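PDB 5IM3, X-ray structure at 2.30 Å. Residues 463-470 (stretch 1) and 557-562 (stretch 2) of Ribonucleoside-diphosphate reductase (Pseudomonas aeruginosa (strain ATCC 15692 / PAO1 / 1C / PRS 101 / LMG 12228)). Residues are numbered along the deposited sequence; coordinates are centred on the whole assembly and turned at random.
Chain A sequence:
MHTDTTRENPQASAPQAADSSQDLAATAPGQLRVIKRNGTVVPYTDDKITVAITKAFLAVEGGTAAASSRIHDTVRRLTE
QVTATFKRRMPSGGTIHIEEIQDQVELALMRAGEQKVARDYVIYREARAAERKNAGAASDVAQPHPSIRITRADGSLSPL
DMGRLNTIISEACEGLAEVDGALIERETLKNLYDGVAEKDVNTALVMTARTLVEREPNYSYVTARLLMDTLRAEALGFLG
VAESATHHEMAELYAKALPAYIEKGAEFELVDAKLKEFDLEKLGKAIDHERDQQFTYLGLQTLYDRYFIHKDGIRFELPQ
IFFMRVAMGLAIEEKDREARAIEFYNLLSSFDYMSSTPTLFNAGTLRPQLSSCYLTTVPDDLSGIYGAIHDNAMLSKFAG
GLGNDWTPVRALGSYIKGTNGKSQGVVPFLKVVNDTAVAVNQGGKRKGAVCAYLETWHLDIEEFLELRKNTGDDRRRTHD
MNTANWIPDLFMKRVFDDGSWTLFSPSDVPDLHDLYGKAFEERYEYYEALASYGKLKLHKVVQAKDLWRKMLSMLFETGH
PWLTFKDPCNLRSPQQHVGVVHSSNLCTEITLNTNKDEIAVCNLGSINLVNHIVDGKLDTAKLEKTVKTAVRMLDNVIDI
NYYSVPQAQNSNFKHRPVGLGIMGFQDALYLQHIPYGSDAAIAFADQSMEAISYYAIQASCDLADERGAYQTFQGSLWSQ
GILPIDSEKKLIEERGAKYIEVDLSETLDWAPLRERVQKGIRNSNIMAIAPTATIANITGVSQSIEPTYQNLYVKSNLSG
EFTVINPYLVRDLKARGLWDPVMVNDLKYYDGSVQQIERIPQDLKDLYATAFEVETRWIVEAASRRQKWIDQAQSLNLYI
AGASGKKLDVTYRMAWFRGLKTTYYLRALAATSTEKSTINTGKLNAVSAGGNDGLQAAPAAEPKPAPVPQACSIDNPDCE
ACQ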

# COMPACT_ATOMS: atom_id res chain seq x y z
N GLU A 463 1.90 26.65 -7.80
CA GLU A 463 3.24 26.27 -8.22
C GLU A 463 4.26 26.57 -7.12
O GLU A 463 5.22 25.82 -6.93
N PHE A 464 4.05 27.67 -6.38
CA PHE A 464 4.98 28.06 -5.32
C PHE A 464 5.09 27.00 -4.24
O PHE A 464 6.19 26.70 -3.76
N LEU A 465 3.96 26.41 -3.84
CA LEU A 465 3.97 25.43 -2.76
C LEU A 465 4.80 24.20 -3.09
O LEU A 465 5.22 23.49 -2.17
N GLU A 466 5.04 23.93 -4.37
CA GLU A 466 5.68 22.68 -4.79
C GLU A 466 7.14 22.86 -5.17
O GLU A 466 7.77 21.90 -5.63
N LEU A 467 7.70 24.06 -4.97
CA LEU A 467 9.05 24.33 -5.44
C LEU A 467 10.10 23.43 -4.81
O LEU A 467 11.18 23.28 -5.38
N ARG A 468 9.82 22.82 -3.66
CA ARG A 468 10.82 22.02 -2.96
C ARG A 468 10.53 20.52 -2.99
O ARG A 468 11.12 19.76 -2.22
N LYS A 469 9.64 20.07 -3.88
CA LYS A 469 9.45 18.64 -4.08
C LYS A 469 10.73 18.01 -4.63
O LYS A 469 11.46 18.62 -5.41
N ASN A 470 11.00 16.77 -4.20
CA ASN A 470 12.21 16.09 -4.65
C ASN A 470 12.10 15.65 -6.11
O ASN A 470 13.10 15.66 -6.84
N GLU A 557 5.78 17.27 3.63
CA GLU A 557 6.54 16.44 2.70
C GLU A 557 7.88 17.06 2.34
O GLU A 557 8.87 16.34 2.17
N THR A 558 7.94 18.39 2.19
CA THR A 558 9.15 19.06 1.73
C THR A 558 9.76 20.00 2.76
O THR A 558 10.90 20.44 2.56
N GLY A 559 9.06 20.32 3.85
CA GLY A 559 9.53 21.31 4.80
C GLY A 559 9.24 22.74 4.41
O GLY A 559 9.62 23.66 5.16
N HIS A 560 8.59 22.97 3.28
CA HIS A 560 8.39 24.31 2.75
C HIS A 560 7.07 24.33 1.98
O HIS A 560 6.59 23.28 1.54
N PRO A 561 6.46 25.52 1.81
CA PRO A 561 6.88 26.80 2.39
C PRO A 561 6.50 26.94 3.86
O PRO A 561 5.52 26.33 4.30
N TRP A 562 7.26 27.74 4.60
CA TRP A 562 6.92 28.02 5.98
C TRP A 562 5.65 28.87 6.03
O TRP A 562 5.19 29.42 5.03

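No direct hydrogen bond joins the two stretches; apolar packing, one stack and a water hold them side by side. P561 is the apolar centre. It follows a cis peptide bond, and its CA-to-CB bond points toward stretch 1. F464 (chi1 t) and L465 (m, t) both leave their CA sideways, yet both reach this ring. F464 CE2 lies 3.9 Å from P561 CG, and L465 CD2 lies 3.8 Å from the same CG.

R468 and T558 point toward each other. Their CB atoms are 3.9 Å apart, and R468 O is 3.5 Å from T558 CB. The CG2 of T558 (chi1 p) also packs 3.8 Å from K469 CA. K469 itself points away, and its NZ makes a long salt bridge to E466 OE1 at 3.9 Å.

R468 is m at chi1, chi2 and chi3. This folded path lays its guanidinium flat on the H560 ring, with centres 4.1 Å apart and planes at 22°. The closest pair is R468 NH1 to H560 CE1, 3.6 Å. H560 (chi1 m) is steadied by its own stretch: ND1 donates to T558 O, and N donates to T558 OG1, both at 3.2 Å.

Water 1 bridges the stretches. It accepts from R468 N (3.0 Å) and is placed to donate to L465 O (2.5 Å) and T558 OG1 (3.1 Å), though with acceptors elsewhere in reach its two protons cannot serve all of them at once.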

# COMPACT_ATOMS: atom_id res chain seq x y z
CB GLU A 463 3.62 26.98 -9.52
CG GLU A 463 4.92 26.52 -10.16
CD GLU A 463 5.28 27.31 -11.41
OE1 GLU A 463 4.63 28.35 -11.67
OE2 GLU A 463 6.22 26.91 -12.13
CB PHE A 464 4.53 29.39 -4.72
CG PHE A 464 5.49 30.01 -3.74
CD1 PHE A 464 6.60 30.71 -4.19
CD2 PHE A 464 5.26 29.93 -2.37
CE1 PHE A 464 7.48 31.30 -3.29
CE2 PHE A 464 6.14 30.52 -1.47
CZ PHE A 464 7.25 31.21 -1.93
CB LEU A 465 2.54 25.00 -2.41
CG LEU A 465 1.54 26.11 -2.06
CD1 LEU A 465 0.19 25.50 -1.73
CD2 LEU A 465 2.03 26.94 -0.90
CB GLU A 466 4.92 22.07 -5.96
CG GLU A 466 3.44 21.84 -5.69
CD GLU A 466 2.84 20.82 -6.64
OE1 GLU A 466 1.73 20.32 -6.36
OE2 GLU A 466 3.49 20.49 -7.66
CB LEU A 467 9.40 25.80 -5.16
CG LEU A 467 8.74 26.84 -6.07
CD1 LEU A 467 9.01 28.25 -5.55
CD2 LEU A 467 9.23 26.70 -7.50
CB ARG A 468 10.95 22.50 -1.51
CG ARG A 468 11.49 23.93 -1.38
CD ARG A 468 12.94 24.04 -1.85
NE ARG A 468 13.83 23.20 -1.06
CZ ARG A 468 14.57 23.62 -0.04
NH1 ARG A 468 14.56 24.89 0.33
NH2 ARG A 468 15.35 22.76 0.60
CB LYS A 469 8.29 18.38 -5.04
CG LYS A 469 6.91 18.46 -4.41
CD LYS A 469 5.85 17.88 -5.34
CE LYS A 469 4.53 17.66 -4.62
NZ LYS A 469 3.49 16.99 -5.48
CB ASN A 470 12.49 14.88 -3.76
CG ASN A 470 12.40 15.20 -2.29
OD1 ASN A 470 11.62 14.60 -1.55
ND2 ASN A 470 13.20 16.17 -1.84
CB GLU A 557 5.73 16.19 1.43
CG GLU A 557 4.49 15.35 1.64
CD GLU A 557 3.75 15.07 0.35
OE1 GLU A 557 4.38 15.14 -0.73
OE2 GLU A 557 2.54 14.79 0.40
CB THR A 558 8.86 19.87 0.45
OG1 THR A 558 8.15 21.06 0.78
CG2 THR A 558 8.04 19.04 -0.53
CB HIS A 560 9.54 24.72 1.83
CG HIS A 560 10.88 24.69 2.50
ND1 HIS A 560 11.66 23.55 2.56
CD2 HIS A 560 11.58 25.66 3.15
CE1 HIS A 560 12.78 23.82 3.21
NE2 HIS A 560 12.75 25.09 3.58
CB PRO A 561 6.12 27.84 1.54
CG PRO A 561 5.62 27.10 0.34
CD PRO A 561 5.39 25.70 0.81
CB TRP A 562 8.07 28.73 6.68
CG TRP A 562 9.35 27.94 6.65
CD1 TRP A 562 9.48 26.60 6.81
CD2 TRP A 562 10.67 28.45 6.44
NE1 TRP A 562 10.80 26.24 6.71
CE2 TRP A 562 11.55 27.36 6.48
CE3 TRP A 562 11.19 29.73 6.21
CZ2 TRP A 562 12.93 27.50 6.31
CZ3 TRP A 562 12.56 29.87 6.04
CH2 TRP A 562 13.41 28.76 6.09
O HOH W 1 7.61 22.81 -1.69